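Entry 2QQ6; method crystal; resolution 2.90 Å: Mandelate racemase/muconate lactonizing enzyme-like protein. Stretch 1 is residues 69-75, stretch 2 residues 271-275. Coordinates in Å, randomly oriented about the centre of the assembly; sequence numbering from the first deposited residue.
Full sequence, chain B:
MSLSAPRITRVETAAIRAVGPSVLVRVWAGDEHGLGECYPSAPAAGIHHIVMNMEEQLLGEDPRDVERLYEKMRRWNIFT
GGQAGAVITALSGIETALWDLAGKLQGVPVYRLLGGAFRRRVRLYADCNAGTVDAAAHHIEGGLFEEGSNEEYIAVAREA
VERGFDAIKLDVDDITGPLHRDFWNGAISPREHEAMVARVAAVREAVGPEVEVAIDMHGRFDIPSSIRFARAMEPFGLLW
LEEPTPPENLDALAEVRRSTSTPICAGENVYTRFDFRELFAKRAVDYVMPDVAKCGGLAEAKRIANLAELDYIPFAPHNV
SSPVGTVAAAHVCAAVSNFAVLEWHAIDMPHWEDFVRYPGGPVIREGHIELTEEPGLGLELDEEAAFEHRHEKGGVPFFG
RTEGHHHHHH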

ATOM      1  N   LEU B  69     -18.837   0.332   6.973  1.00 43.78           N
ATOM      2  CA  LEU B  69     -18.546   0.748   5.605  1.00 43.11           C
ATOM      3  C   LEU B  69     -17.048   0.764   5.258  1.00 41.54           C
ATOM      4  O   LEU B  69     -16.664   0.590   4.095  1.00 39.80           O
ATOM      5  CB  LEU B  69     -19.187   2.118   5.353  1.00 44.39           C
ATOM      6  CG  LEU B  69     -20.714   2.130   5.511  1.00 44.79           C
ATOM      7  CD1 LEU B  69     -21.228   3.563   5.459  1.00 45.89           C
ATOM      8  CD2 LEU B  69     -21.356   1.283   4.420  1.00 43.80           C
ATOM      9  N   TYR B  70     -16.209   0.983   6.266  1.00 40.69           N
ATOM     10  CA  TYR B  70     -14.770   0.984   6.055  1.00 40.12           C
ATOM     11  C   TYR B  70     -14.376  -0.459   5.747  1.00 39.66           C
ATOM     12  O   TYR B  70     -13.636  -0.738   4.800  1.00 38.90           O
ATOM     13  CB  TYR B  70     -14.047   1.482   7.317  1.00 40.89           C
ATOM     14  CG  TYR B  70     -12.530   1.408   7.242  1.00 43.06           C
ATOM     15  CD1 TYR B  70     -11.821   2.110   6.263  1.00 45.31           C
ATOM     16  CD2 TYR B  70     -11.805   0.611   8.129  1.00 42.58           C
ATOM     17  CE1 TYR B  70     -10.426   2.014   6.167  1.00 45.40           C
ATOM     18  CE2 TYR B  70     -10.421   0.508   8.042  1.00 44.01           C
ATOM     19  CZ  TYR B  70      -9.735   1.207   7.058  1.00 45.05           C
ATOM     20  OH  TYR B  70      -8.365   1.079   6.947  1.00 45.80           O
ATOM     21  N   GLU B  71     -14.902  -1.374   6.554  1.00 37.85           N
ATOM     22  CA  GLU B  71     -14.631  -2.784   6.397  1.00 36.83           C
ATOM     23  C   GLU B  71     -15.200  -3.290   5.100  1.00 36.61           C
ATOM     24  O   GLU B  71     -14.715  -4.255   4.540  1.00 36.89           O
ATOM     25  CB  GLU B  71     -15.225  -3.549   7.564  1.00 38.56           C
ATOM     26  CG  GLU B  71     -14.445  -3.331   8.838  1.00 41.17           C
ATOM     27  CD  GLU B  71     -13.001  -3.794   8.708  1.00 43.96           C
ATOM     28  OE1 GLU B  71     -12.103  -3.043   9.159  1.00 44.40           O
ATOM     29  OE2 GLU B  71     -12.766  -4.903   8.159  1.00 42.41           O
ATOM     30  N   LYS B  72     -16.242  -2.634   4.622  1.00 37.13           N
ATOM     31  CA  LYS B  72     -16.857  -3.027   3.365  1.00 36.95           C
ATOM     32  C   LYS B  72     -15.850  -2.729   2.257  1.00 37.15           C
ATOM     33  O   LYS B  72     -15.517  -3.592   1.443  1.00 36.92           O
ATOM     34  CB  LYS B  72     -18.142  -2.217   3.163  1.00 36.88           C
ATOM     35  CG  LYS B  72     -18.763  -2.262   1.774  1.00 37.00           C
ATOM     36  CD  LYS B  72     -19.726  -3.411   1.594  1.00 38.87           C
ATOM     37  CE  LYS B  72     -20.582  -3.218   0.333  1.00 40.91           C
ATOM     38  NZ  LYS B  72     -21.533  -2.066   0.433  1.00 40.06           N
HETATM   39  N   MSE B  73     -15.344  -1.502   2.253  1.00 37.40           N
HETATM   40  CA  MSE B  73     -14.396  -1.088   1.231  1.00 38.86           C
HETATM   41  C   MSE B  73     -13.036  -1.727   1.427  1.00 37.64           C
HETATM   42  O   MSE B  73     -12.441  -2.243   0.473  1.00 37.67           O
HETATM   43  CB  MSE B  73     -14.247   0.431   1.234  1.00 42.41           C
HETATM   44  CG  MSE B  73     -15.546   1.204   1.024  1.00 46.63           C
HETATM   45 SE   MSE B  73     -15.199   3.139   1.187  1.00 52.56          SE
HETATM   46  CE  MSE B  73     -15.493   3.325   3.124  1.00 49.65           C
ATOM     47  N   ARG B  74     -12.549  -1.696   2.664  1.00 35.50           N
ATOM     48  CA  ARG B  74     -11.250  -2.276   2.962  1.00 33.42           C
ATOM     49  C   ARG B  74     -11.243  -3.719   2.502  1.00 31.66           C
ATOM     50  O   ARG B  74     -10.365  -4.129   1.746  1.00 31.75           O
ATOM     51  CB  ARG B  74     -10.955  -2.208   4.454  1.00 34.87           C
ATOM     52  CG  ARG B  74      -9.497  -1.870   4.786  1.00 35.68           C
ATOM     53  CD  ARG B  74      -9.147  -2.404   6.157  1.00 36.91           C
ATOM     54  NE  ARG B  74      -9.274  -3.859   6.146  1.00 39.46           N
ATOM     55  CZ  ARG B  74      -9.620  -4.584   7.198  1.00 40.61           C
ATOM     56  NH1 ARG B  74      -9.869  -3.979   8.352  1.00 41.35           N
ATOM     57  NH2 ARG B  74      -9.744  -5.903   7.088  1.00 41.23           N
ATOM     58  N   ARG B  75     -12.228  -4.489   2.946  1.00 28.82           N
ATOM     59  CA  ARG B  75     -12.297  -5.879   2.537  1.00 28.21           C
ATOM     60  C   ARG B  75     -12.592  -5.971   1.066  1.00 30.17           C
ATOM     61  O   ARG B  75     -12.195  -6.946   0.416  1.00 31.01           O
ATOM     62  CB  ARG B  75     -13.370  -6.641   3.305  1.00 25.48           C
ATOM     63  CG  ARG B  75     -13.064  -6.733   4.757  1.00 23.98           C
ATOM     64  CD  ARG B  75     -13.998  -7.612   5.526  1.00 20.65           C
ATOM     65  NE  ARG B  75     -13.805  -7.300   6.935  1.00 22.86           N
ATOM     66  CZ  ARG B  75     -14.304  -7.998   7.944  1.00 24.01           C
ATOM     67  NH1 ARG B  75     -15.039  -9.078   7.707  1.00 27.16           N
ATOM     68  NH2 ARG B  75     -14.076  -7.600   9.191  1.00 23.51           N
ATOM     69  N   TYR B 271       0.475   1.598   8.119  1.00 37.59           N
ATOM     70  CA  TYR B 271      -0.981   1.708   8.005  1.00 36.52           C
ATOM     71  C   TYR B 271      -1.712   0.552   8.683  1.00 36.14           C
ATOM     72  O   TYR B 271      -1.164  -0.537   8.817  1.00 37.12           O
ATOM     73  CB  TYR B 271      -1.412   1.705   6.535  1.00 37.81           C
ATOM     74  CG  TYR B 271      -0.631   2.586   5.591  1.00 38.69           C
ATOM     75  CD1 TYR B 271       0.722   2.366   5.357  1.00 39.10           C
ATOM     76  CD2 TYR B 271      -1.261   3.623   4.894  1.00 39.55           C
ATOM     77  CE1 TYR B 271       1.429   3.154   4.449  1.00 40.47           C
ATOM     78  CE2 TYR B 271      -0.565   4.417   3.985  1.00 38.74           C
ATOM     79  CZ  TYR B 271       0.780   4.177   3.767  1.00 39.90           C
ATOM     80  OH  TYR B 271       1.478   4.942   2.858  1.00 40.63           O
ATOM     81  N   THR B 272      -2.958   0.793   9.083  1.00 34.01           N
ATOM     82  CA  THR B 272      -3.835  -0.216   9.714  1.00 33.11           C
ATOM     83  C   THR B 272      -3.452  -0.797  11.059  1.00 32.53           C
ATOM     84  O   THR B 272      -2.277  -0.951  11.399  1.00 32.19           O
ATOM     85  CB  THR B 272      -4.121  -1.452   8.798  1.00 31.86           C
ATOM     86  OG1 THR B 272      -2.926  -2.217   8.618  1.00 30.60           O
ATOM     87  CG2 THR B 272      -4.661  -1.017   7.454  1.00 31.63           C
ATOM     88  N   ARG B 273      -4.484  -1.152  11.808  1.00 31.11           N
ATOM     89  CA  ARG B 273      -4.314  -1.724  13.123  1.00 31.37           C
ATOM     90  C   ARG B 273      -3.425  -2.960  13.067  1.00 31.86           C
ATOM     91  O   ARG B 273      -2.598  -3.182  13.950  1.00 32.88           O
ATOM     92  CB  ARG B 273      -5.678  -2.081  13.700  1.00 31.72           C
ATOM     93  CG  ARG B 273      -6.538  -2.921  12.780  1.00 32.90           C
ATOM     94  CD  ARG B 273      -7.817  -3.292  13.501  1.00 35.09           C
ATOM     95  NE  ARG B 273      -8.750  -4.022  12.651  1.00 36.30           N
ATOM     96  CZ  ARG B 273      -9.432  -3.485  11.647  1.00 35.65           C
ATOM     97  NH1 ARG B 273      -9.296  -2.200  11.352  1.00 35.70           N
ATOM     98  NH2 ARG B 273     -10.248  -4.241  10.935  1.00 34.92           N
ATOM     99  N   PHE B 274      -3.590  -3.762  12.028  1.00 31.35           N
ATOM    100  CA  PHE B 274      -2.785  -4.960  11.886  1.00 30.67           C
ATOM    101  C   PHE B 274      -1.287  -4.694  11.894  1.00 30.15           C
ATOM    102  O   PHE B 274      -0.508  -5.504  12.384  1.00 30.18           O
ATOM    103  CB  PHE B 274      -3.170  -5.686  10.606  1.00 32.47           C
ATOM    104  CG  PHE B 274      -4.575  -6.195  10.614  1.00 35.22           C
ATOM    105  CD1 PHE B 274      -5.581  -5.521   9.920  1.00 36.23           C
ATOM    106  CD2 PHE B 274      -4.907  -7.336  11.350  1.00 35.22           C
ATOM    107  CE1 PHE B 274      -6.903  -5.982   9.954  1.00 36.53           C
ATOM    108  CE2 PHE B 274      -6.221  -7.806  11.395  1.00 34.92           C
ATOM    109  CZ  PHE B 274      -7.221  -7.131  10.698  1.00 36.14           C
ATOM    110  N   ASP B 275      -0.876  -3.555  11.360  1.00 29.44           N
ATOM    111  CA  ASP B 275       0.537  -3.247  11.322  1.00 29.85           C
ATOM    112  C   ASP B 275       1.051  -2.587  12.589  1.00 28.76           C
ATOM    113  O   ASP B 275       2.208  -2.757  12.959  1.00 27.31           O
ATOM    114  CB  ASP B 275       0.843  -2.395  10.100  1.00 33.18           C
ATOM    115  CG  ASP B 275       0.561  -3.130   8.803  1.00 36.62           C
ATOM    116  OD1 ASP B 275       1.143  -4.215   8.583  1.00 38.75           O
ATOM    117  OD2 ASP B 275      -0.247  -2.625   8.001  1.00 39.27           O
TER

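A single carboxylate can hold several arginines together, and the contact between residues 69-75 and 271-275 of this mandelate racemase/muconate lactonizing enzyme-like protein is a compact example. The first stretch lies wholly within a helix, its turns tied by backbone hydrogen bonds such as Arg 74 N to Tyr 70 O at 2.6 Å and Arg 75 N to Glu 71 O at 3.0 Å. The second has Tyr 271 in a loop and runs on into a helix; Asp 275 N bonds to Thr 272 O at 3.0 Å. Here the hydroxyl of Thr 272 folds back on the chain, with OG1 donating a very short hydrogen bond of 2.4 Å to Tyr 271 O. The backbones stay well apart: the nearest CA atoms, those of Arg 74 and Thr 272, are separated by 10.2 Å. Long side chains must therefore bridge the gap, and only 191 Å² of surface is buried, counting both sides, with Arg 273 and Arg 74 the most covered.

Glu 71 is the hub. Its CA-to-CB bond points sideways, but chi1 and chi2, both m, bring the carboxylate closer to the second stretch. Arg 273 also leaves its backbone sideways; its chi1 is p, and chi2 and chi3 are both t, so an extended chain carries the guanidinium across. There NH2 donates to Glu 71 OE1 at 2.8 Å with an N-H...acceptor angle of 163°, a nearly straight hydrogen bond that is also the salt bridge between the stretches. The carboxylate approaches at the guanidinium edge, where the N-H groups point.

The same OE1 forms a salt bridge with Arg 74 NH1 at 2.6 Å, giving this buried arginine a counter-charge, while OE2 takes hydrogen bonds from Arg 75 NE at 2.9 Å and NH2 at 3.2 Å. Sharing OE1 has a cost: Arg 74 NH1 and Arg 273 NH2, both donors with like charge, lie just 2.6 Å apart. They do not bond to each other; OE1 completes a near-equilateral triangle with the two nitrogens, and its negative charge can partly compensate for their repulsion.

Aromatic and aliphatic groups fill in around this polar cluster. Phe 274, whose CA-to-CB bond points toward the first stretch, places CE1 over one face of the Arg 74 guanidinium, 3.9 Å from NH1, leaving the guanidinium edge free for polar partners. Buried Tyr 70 presents its ring edge to Arg 273, with CE2 4.4 Å from NH1, and its OH lies 4.3 Å from CG2, the methyl of the small, buried Thr 272. Charge supplies the specific link, and these looser contacts pack around it.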